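Aromatic-amino-acid:2-oxoglutarate transaminase (Candida albicans, PDB 6HND) probably catalyses the transfer of amino groups between aromatic amino acids and 2-oxo acids, using pyridoxal 5'-phosphate as cofactor. Local coordinates at residues B[408-411]-B[412-416]; B[420-424]-B[425-429]. All coordinates share one frame; numbering follows the deposited sequence.

Contact 1: B[408-411]-B[412-416]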
ATOM      1  N   TYR B 408      -9.929 -31.585   6.871  1.00 40.39           N
ATOM      2  CA  TYR B 408     -10.761 -32.108   7.981  1.00 43.30           C
ATOM      3  C   TYR B 408     -11.956 -31.159   8.154  1.00 44.53           C
ATOM      4  O   TYR B 408     -13.105 -31.667   8.259  1.00 42.31           O
ATOM      5  CB  TYR B 408      -9.933 -32.303   9.254  1.00 48.99           C
ATOM      6  CG  TYR B 408     -10.695 -32.884  10.417  1.00 54.33           C
ATOM      7  CD1 TYR B 408     -11.146 -34.197  10.392  1.00 67.76           C
ATOM      8  CD2 TYR B 408     -10.973 -32.128  11.549  1.00 64.70           C
ATOM      9  CE1 TYR B 408     -11.861 -34.747  11.447  1.00 68.05           C
ATOM     10  CE2 TYR B 408     -11.680 -32.663  12.619  1.00 68.51           C
ATOM     11  CZ  TYR B 408     -12.127 -33.977  12.564  1.00 70.23           C
ATOM     12  OH  TYR B 408     -12.816 -34.530  13.601  1.00 73.12           O
ATOM     13  N   ARG B 409     -11.708 -29.839   8.164  1.00 38.11           N
ATOM     14  CA  ARG B 409     -12.749 -28.809   8.421  1.00 41.25           C
ATOM     15  C   ARG B 409     -13.840 -28.940   7.353  1.00 42.53           C
ATOM     16  O   ARG B 409     -15.040 -29.017   7.723  1.00 38.42           O
ATOM     17  CB  ARG B 409     -12.154 -27.397   8.459  1.00 46.06           C
ATOM     18  CG  ARG B 409     -11.527 -27.019   9.794  1.00 45.30           C
ATOM     19  CD  ARG B 409     -10.595 -25.830   9.660  1.00 47.06           C
ATOM     20  NE  ARG B 409     -10.159 -25.377  10.962  1.00 40.06           N
ATOM     21  CZ  ARG B 409     -10.686 -24.356  11.610  1.00 40.05           C
ATOM     22  NH1 ARG B 409     -11.614 -23.601  11.041  1.00 42.08           N
ATOM     23  NH2 ARG B 409     -10.257 -24.063  12.822  1.00 38.88           N
ATOM     24  N   LYS B 410     -13.454 -29.028   6.078  1.00 40.01           N
ATOM     25  CA  LYS B 410     -14.447 -29.074   4.971  1.00 43.16           C
ATOM     26  C   LYS B 410     -15.351 -30.305   5.134  1.00 42.60           C
ATOM     27  O   LYS B 410     -16.601 -30.168   4.987  1.00 42.59           O
ATOM     28  CB  LYS B 410     -13.771 -29.064   3.602  1.00 40.51           C
ATOM     29  CG  LYS B 410     -14.753 -29.128   2.440  1.00 40.18           C
ATOM     30  CD  LYS B 410     -14.965 -30.530   1.928  1.00 41.82           C
ATOM     31  CE  LYS B 410     -13.812 -31.015   1.075  1.00 44.08           C
ATOM     32  NZ  LYS B 410     -14.124 -32.318   0.445  1.00 45.69           N
ATOM     33  N   ASP B 411     -14.762 -31.465   5.415  1.00 39.93           N
ATOM     34  CA  ASP B 411     -15.523 -32.745   5.514  1.00 43.38           C
ATOM     35  C   ASP B 411     -16.474 -32.710   6.724  1.00 42.42           C
ATOM     36  O   ASP B 411     -17.624 -33.197   6.603  1.00 41.76           O
ATOM     37  CB  ASP B 411     -14.572 -33.938   5.578  1.00 39.21           C
ATOM     38  CG  ASP B 411     -13.782 -34.149   4.304  1.00 42.83           C
ATOM     39  OD1 ASP B 411     -14.201 -33.604   3.230  1.00 39.17           O
ATOM     40  OD2 ASP B 411     -12.749 -34.840   4.402  1.00 42.33           O
ATOM     41  N   LEU B 412     -16.009 -32.167   7.845  1.00 39.35           N
ATOM     42  CA  LEU B 412     -16.820 -31.998   9.074  1.00 43.56           C
ATOM     43  C   LEU B 412     -18.079 -31.187   8.735  1.00 44.06           C
ATOM     44  O   LEU B 412     -19.200 -31.696   8.926  1.00 40.51           O
ATOM     45  CB  LEU B 412     -15.957 -31.296  10.123  1.00 45.22           C
ATOM     46  CG  LEU B 412     -16.340 -31.532  11.575  1.00 49.31           C
ATOM     47  CD1 LEU B 412     -16.270 -33.017  11.936  1.00 48.77           C
ATOM     48  CD2 LEU B 412     -15.430 -30.703  12.475  1.00 48.43           C
ATOM     49  N   LEU B 413     -17.912 -29.985   8.182  1.00 44.77           N
ATOM     50  CA  LEU B 413     -19.064 -29.117   7.820  1.00 42.89           C
ATOM     51  C   LEU B 413     -20.002 -29.890   6.888  1.00 40.98           C
ATOM     52  O   LEU B 413     -21.232 -29.791   7.080  1.00 40.63           O
ATOM     53  CB  LEU B 413     -18.556 -27.831   7.171  1.00 40.05           C
ATOM     54  CG  LEU B 413     -19.640 -26.907   6.638  1.00 41.40           C
ATOM     55  CD1 LEU B 413     -20.521 -26.423   7.781  1.00 44.10           C
ATOM     56  CD2 LEU B 413     -19.020 -25.744   5.873  1.00 41.59           C
ATOM     57  N   LEU B 414     -19.443 -30.615   5.911  1.00 40.42           N
ATOM     58  CA  LEU B 414     -20.242 -31.423   4.948  1.00 41.40           C
ATOM     59  C   LEU B 414     -20.992 -32.543   5.697  1.00 41.64           C
ATOM     60  O   LEU B 414     -22.176 -32.739   5.369  1.00 40.63           O
ATOM     61  CB  LEU B 414     -19.368 -31.954   3.798  1.00 39.36           C
ATOM     62  CG  LEU B 414     -19.518 -31.184   2.482  1.00 39.59           C
ATOM     63  CD1 LEU B 414     -18.942 -29.787   2.611  1.00 42.25           C
ATOM     64  CD2 LEU B 414     -18.867 -31.908   1.330  1.00 36.84           C
ATOM     65  N   TYR B 415     -20.348 -33.231   6.653  1.00 39.98           N
ATOM     66  CA  TYR B 415     -20.990 -34.251   7.523  1.00 41.24           C
ATOM     67  C   TYR B 415     -22.156 -33.575   8.269  1.00 40.89           C
ATOM     68  O   TYR B 415     -23.319 -33.997   8.110  1.00 43.41           O
ATOM     69  CB  TYR B 415     -19.956 -34.894   8.453  1.00 44.03           C
ATOM     70  CG  TYR B 415     -20.503 -35.921   9.424  1.00 48.18           C
ATOM     71  CD1 TYR B 415     -20.817 -37.202   8.999  1.00 46.35           C
ATOM     72  CD2 TYR B 415     -20.693 -35.616  10.765  1.00 49.43           C
ATOM     73  CE1 TYR B 415     -21.337 -38.139   9.871  1.00 49.48           C
ATOM     74  CE2 TYR B 415     -21.211 -36.545  11.652  1.00 51.15           C
ATOM     75  CZ  TYR B 415     -21.532 -37.813  11.201  1.00 51.81           C
ATOM     76  OH  TYR B 415     -22.047 -38.752  12.048  1.00 54.25           O
ATOM     77  N   SER B 416     -21.886 -32.487   8.984  1.00 39.39           N
ATOM     78  CA  SER B 416     -22.912 -31.761   9.782  1.00 42.34           C
ATOM     79  C   SER B 416     -24.153 -31.519   8.920  1.00 42.45           C
ATOM     80  O   SER B 416     -25.247 -31.473   9.486  1.00 48.42           O
ATOM     81  CB  SER B 416     -22.394 -30.475  10.368  1.00 41.15           C
ATOM     82  OG  SER B 416     -22.235 -29.487   9.363  1.00 43.34           O
TER
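Leu-412 lies one helical turn on from Tyr-408, and the leucine methyls lie obliquely against the outer part of the ring. CB of Leu-412 sits over the preceding turn, 3.4 Å from Tyr-408 O. Further out, CD2 comes to 4.2 Å from Tyr-408 CE2. The other methyl, CD1, ends 4.1 Å from Tyr-408 OH. Tyr-408 has CG anti to its own N (chi1 -178°), and this carries the ring forward along the helix to Leu-412. A second pair, Lys-410 and Leu-414, repeats the spacing. Leu-414 CD1 rests 3.4 Å from Lys-410 O and also touches CD of the lysine. The lysine chain bends at chi2 and chi3, which brings NZ round to a salt bridge with Asp-411 OD1 at 3.1 Å. NZ also bridges to Asp-432 and bonds to Pro-289 O, so several acceptors grip this buried charge. Beneath the side chains run regular alpha-helical i to i+4 bonds, among them Leu-413 N to Arg-409 O at 3.1 Å. Within helix 392-418, Leu-412 faces helix 499-518 at Asp-499 and Leu-503. Leu-413 and Leu-414 lie on Val-439 of strand 438-443, and Leu-413 also packs on Leu-41 of the second subunit.

Contact 2: B[420-424]-B[425-429]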
ATOM      1  N   SER B 420     -28.253 -33.924   8.469  1.00 49.13           N
ATOM      2  CA  SER B 420     -29.430 -33.045   8.705  1.00 45.71           C
ATOM      3  C   SER B 420     -30.681 -33.573   7.989  1.00 43.97           C
ATOM      4  O   SER B 420     -30.558 -34.182   6.903  1.00 43.03           O
ATOM      5  CB  SER B 420     -29.146 -31.617   8.276  1.00 46.32           C
ATOM      6  OG  SER B 420     -29.360 -31.440   6.867  1.00 42.06           O
ATOM      7  N   GLN B 421     -31.844 -33.266   8.559  1.00 46.32           N
ATOM      8  CA  GLN B 421     -33.204 -33.511   8.002  1.00 44.93           C
ATOM      9  C   GLN B 421     -33.340 -32.673   6.711  1.00 44.59           C
ATOM     10  O   GLN B 421     -33.808 -33.220   5.705  1.00 44.59           O
ATOM     11  CB  GLN B 421     -34.238 -33.195   9.096  1.00 49.62           C
ATOM     12  CG  GLN B 421     -35.443 -34.129   9.113  1.00 65.12           C
ATOM     13  CD  GLN B 421     -36.591 -33.730  10.021  1.00 76.53           C
ATOM     14  OE1 GLN B 421     -37.723 -34.214   9.868  1.00 68.13           O
ATOM     15  NE2 GLN B 421     -36.313 -32.866  10.995  1.00 76.54           N
ATOM     16  N   ALA B 422     -32.875 -31.412   6.702  1.00 42.14           N
ATOM     17  CA  ALA B 422     -32.936 -30.499   5.523  1.00 40.82           C
ATOM     18  C   ALA B 422     -32.264 -31.143   4.294  1.00 38.73           C
ATOM     19  O   ALA B 422     -32.825 -31.029   3.153  1.00 36.09           O
ATOM     20  CB  ALA B 422     -32.306 -29.167   5.855  1.00 40.74           C
ATOM     21  N   TYR B 423     -31.137 -31.828   4.504  1.00 34.58           N
ATOM     22  CA  TYR B 423     -30.412 -32.533   3.421  1.00 40.59           C
ATOM     23  C   TYR B 423     -31.189 -33.782   2.994  1.00 43.01           C
ATOM     24  O   TYR B 423     -31.388 -33.989   1.774  1.00 45.28           O
ATOM     25  CB  TYR B 423     -28.981 -32.904   3.813  1.00 39.93           C
ATOM     26  CG  TYR B 423     -28.242 -33.602   2.699  1.00 39.41           C
ATOM     27  CD1 TYR B 423     -27.800 -32.896   1.591  1.00 41.28           C
ATOM     28  CD2 TYR B 423     -28.043 -34.977   2.726  1.00 38.34           C
ATOM     29  CE1 TYR B 423     -27.165 -33.533   0.534  1.00 41.92           C
ATOM     30  CE2 TYR B 423     -27.400 -35.631   1.687  1.00 44.56           C
ATOM     31  CZ  TYR B 423     -26.964 -34.901   0.593  1.00 48.67           C
ATOM     32  OH  TYR B 423     -26.326 -35.524  -0.428  1.00 53.74           O
ATOM     33  N   LYS B 424     -31.591 -34.610   3.956  1.00 48.12           N
ATOM     34  CA  LYS B 424     -32.239 -35.926   3.678  1.00 47.18           C
ATOM     35  C   LYS B 424     -33.586 -35.698   2.979  1.00 43.82           C
ATOM     36  O   LYS B 424     -33.932 -36.501   2.106  1.00 46.07           O
ATOM     37  CB  LYS B 424     -32.319 -36.755   4.961  1.00 46.95           C
ATOM     38  CG  LYS B 424     -30.982 -37.367   5.379  1.00 49.51           C
ATOM     39  CD  LYS B 424     -30.927 -37.741   6.848  1.00 56.76           C
ATOM     40  CE  LYS B 424     -29.735 -38.597   7.236  1.00 58.18           C
ATOM     41  NZ  LYS B 424     -29.706 -38.824   8.703  1.00 57.86           N
ATOM     42  N   LYS B 425     -34.264 -34.589   3.258  1.00 43.66           N
ATOM     43  CA  LYS B 425     -35.551 -34.250   2.588  1.00 49.84           C
ATOM     44  C   LYS B 425     -35.288 -33.578   1.229  1.00 43.58           C
ATOM     45  O   LYS B 425     -36.253 -33.397   0.476  1.00 43.38           O
ATOM     46  CB  LYS B 425     -36.428 -33.408   3.522  1.00 52.33           C
ATOM     47  CG  LYS B 425     -36.885 -34.147   4.774  1.00 57.62           C
ATOM     48  CD  LYS B 425     -38.029 -33.479   5.500  1.00 69.05           C
ATOM     49  CE  LYS B 425     -39.381 -33.661   4.833  1.00 73.89           C
ATOM     50  NZ  LYS B 425     -39.832 -35.074   4.859  1.00 72.69           N
ATOM     51  N   GLY B 426     -34.046 -33.208   0.916  1.00 42.45           N
ATOM     52  CA  GLY B 426     -33.701 -32.556  -0.369  1.00 44.62           C
ATOM     53  C   GLY B 426     -33.954 -31.048  -0.387  1.00 40.04           C
ATOM     54  O   GLY B 426     -33.993 -30.490  -1.464  1.00 42.32           O
ATOM     55  N   TYR B 427     -34.068 -30.387   0.763  1.00 41.71           N
ATOM     56  CA  TYR B 427     -34.272 -28.916   0.829  1.00 46.10           C
ATOM     57  C   TYR B 427     -32.945 -28.209   0.518  1.00 42.92           C
ATOM     58  O   TYR B 427     -32.947 -27.078  -0.004  1.00 41.74           O
ATOM     59  CB  TYR B 427     -34.796 -28.461   2.198  1.00 45.80           C
ATOM     60  CG  TYR B 427     -36.105 -29.043   2.675  1.00 44.49           C
ATOM     61  CD1 TYR B 427     -37.074 -29.526   1.817  1.00 41.99           C
ATOM     62  CD2 TYR B 427     -36.388 -29.055   4.029  1.00 48.02           C
ATOM     63  CE1 TYR B 427     -38.277 -30.030   2.293  1.00 48.12           C
ATOM     64  CE2 TYR B 427     -37.573 -29.563   4.525  1.00 46.41           C
ATOM     65  CZ  TYR B 427     -38.526 -30.047   3.658  1.00 50.37           C
ATOM     66  OH  TYR B 427     -39.677 -30.546   4.195  1.00 55.91           O
ATOM     67  N   VAL B 428     -31.833 -28.842   0.875  1.00 40.30           N
ATOM     68  CA  VAL B 428     -30.480 -28.255   0.700  1.00 38.69           C
ATOM     69  C   VAL B 428     -29.588 -29.300   0.039  1.00 41.79           C
ATOM     70  O   VAL B 428     -29.875 -30.513   0.148  1.00 46.58           O
ATOM     71  CB  VAL B 428     -29.892 -27.759   2.034  1.00 38.80           C
ATOM     72  CG1 VAL B 428     -30.797 -26.728   2.718  1.00 37.99           C
ATOM     73  CG2 VAL B 428     -29.562 -28.915   2.972  1.00 39.37           C
ATOM     74  N   ASP B 429     -28.559 -28.827  -0.654  1.00 43.42           N
ATOM     75  CA  ASP B 429     -27.482 -29.676  -1.220  1.00 42.04           C
ATOM     76  C   ASP B 429     -26.201 -28.882  -1.052  1.00 45.88           C
ATOM     77  O   ASP B 429     -26.302 -27.688  -0.688  1.00 47.62           O
ATOM     78  CB  ASP B 429     -27.738 -30.038  -2.685  1.00 42.42           C
ATOM     79  CG  ASP B 429     -27.040 -31.315  -3.134  1.00 40.38           C
ATOM     80  OD1 ASP B 429     -26.170 -31.800  -2.403  1.00 39.17           O
ATOM     81  OD2 ASP B 429     -27.379 -31.807  -4.208  1.00 46.65           O
TER
HETATM   82  O   HOH W   1     -30.355 -32.929  -0.836  1.00 37.12           O
HETATM   83  O   HOH W   2     -24.816 -34.172  -2.288  1.00 45.30           O
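Val-428 lays its CG2 methyl on the short helix, touching Ala-422 CB at 4.0 Å and also meeting Tyr-423 CB. Tyr-427 packs on the same helix, where its CD2 is 4.5 Å from Ala-422 CB. Within 425-429, Lys-425 CB sits over the centre of one face of the Tyr-427 ring, 3.9 Å above the plane.

Tyr-423 and Asp-429 approach at an angle, with ring and carboxylate planes 61° apart. Asp-429 OD1 lies in the ring plane, at the edge, 3.6 Å from Tyr-423 CE1. Tyr-423 has CG anti to the backbone N (chi1 -179°), which sends the ring along the outgoing strand towards this carboxylate. One water joins Tyr-423 OH to Asp-429 OD1, donating to the carboxylate. Another donates to both Tyr-423 O and Val-428 O, so it ties the helix end to the start of the strand.

The backbone makes the turn. Ala-422 O accepts from Tyr-427 N at 2.8 Å and, weakly, from Val-428 N. Gly-426 N bonds to Tyr-423 O from well above the carbonyl plane. Gly-426 has positive phi (83°), so the chain leaves the helix and turns off into the strand. At the other end Ser-420 OG accepts from Tyr-423 N at 3.0 Å.

Outside the segments, Tyr-427 stacks on Phe-517 and Tyr-423 meets Phe-418 edge-to-face. Val-428 touches Val-513 of helix 499-518 and Phe-441 and Ile-443 of strand 438-443. The whole is a short helix with a serine N-cap and a Schellman motif at its C-terminal end. It leads into strand 428-430, an outer strand of the four-stranded antiparallel sheet in this aminotransferase chain.

Contact 1 is mostly buried and contact 2 is partly buried, farther from the centre of the chain. They follow in series, with centres about 15 Å apart, and have no direct touch beyond adjoining in sequence. Contact 1 is the regular interior of one long helix. Contact 2 is a short helix, a turn and the first residues of a strand. Both pack on helix 499-518 and strand 438-443. In 408-416 leucine packing stands beside a buried lysine charge held by protein acceptors, and the second subunit takes part. In 420-429 capping bonds close both ends of a short helix, and waters tie its last turn to the strand, without another chain of the assembly.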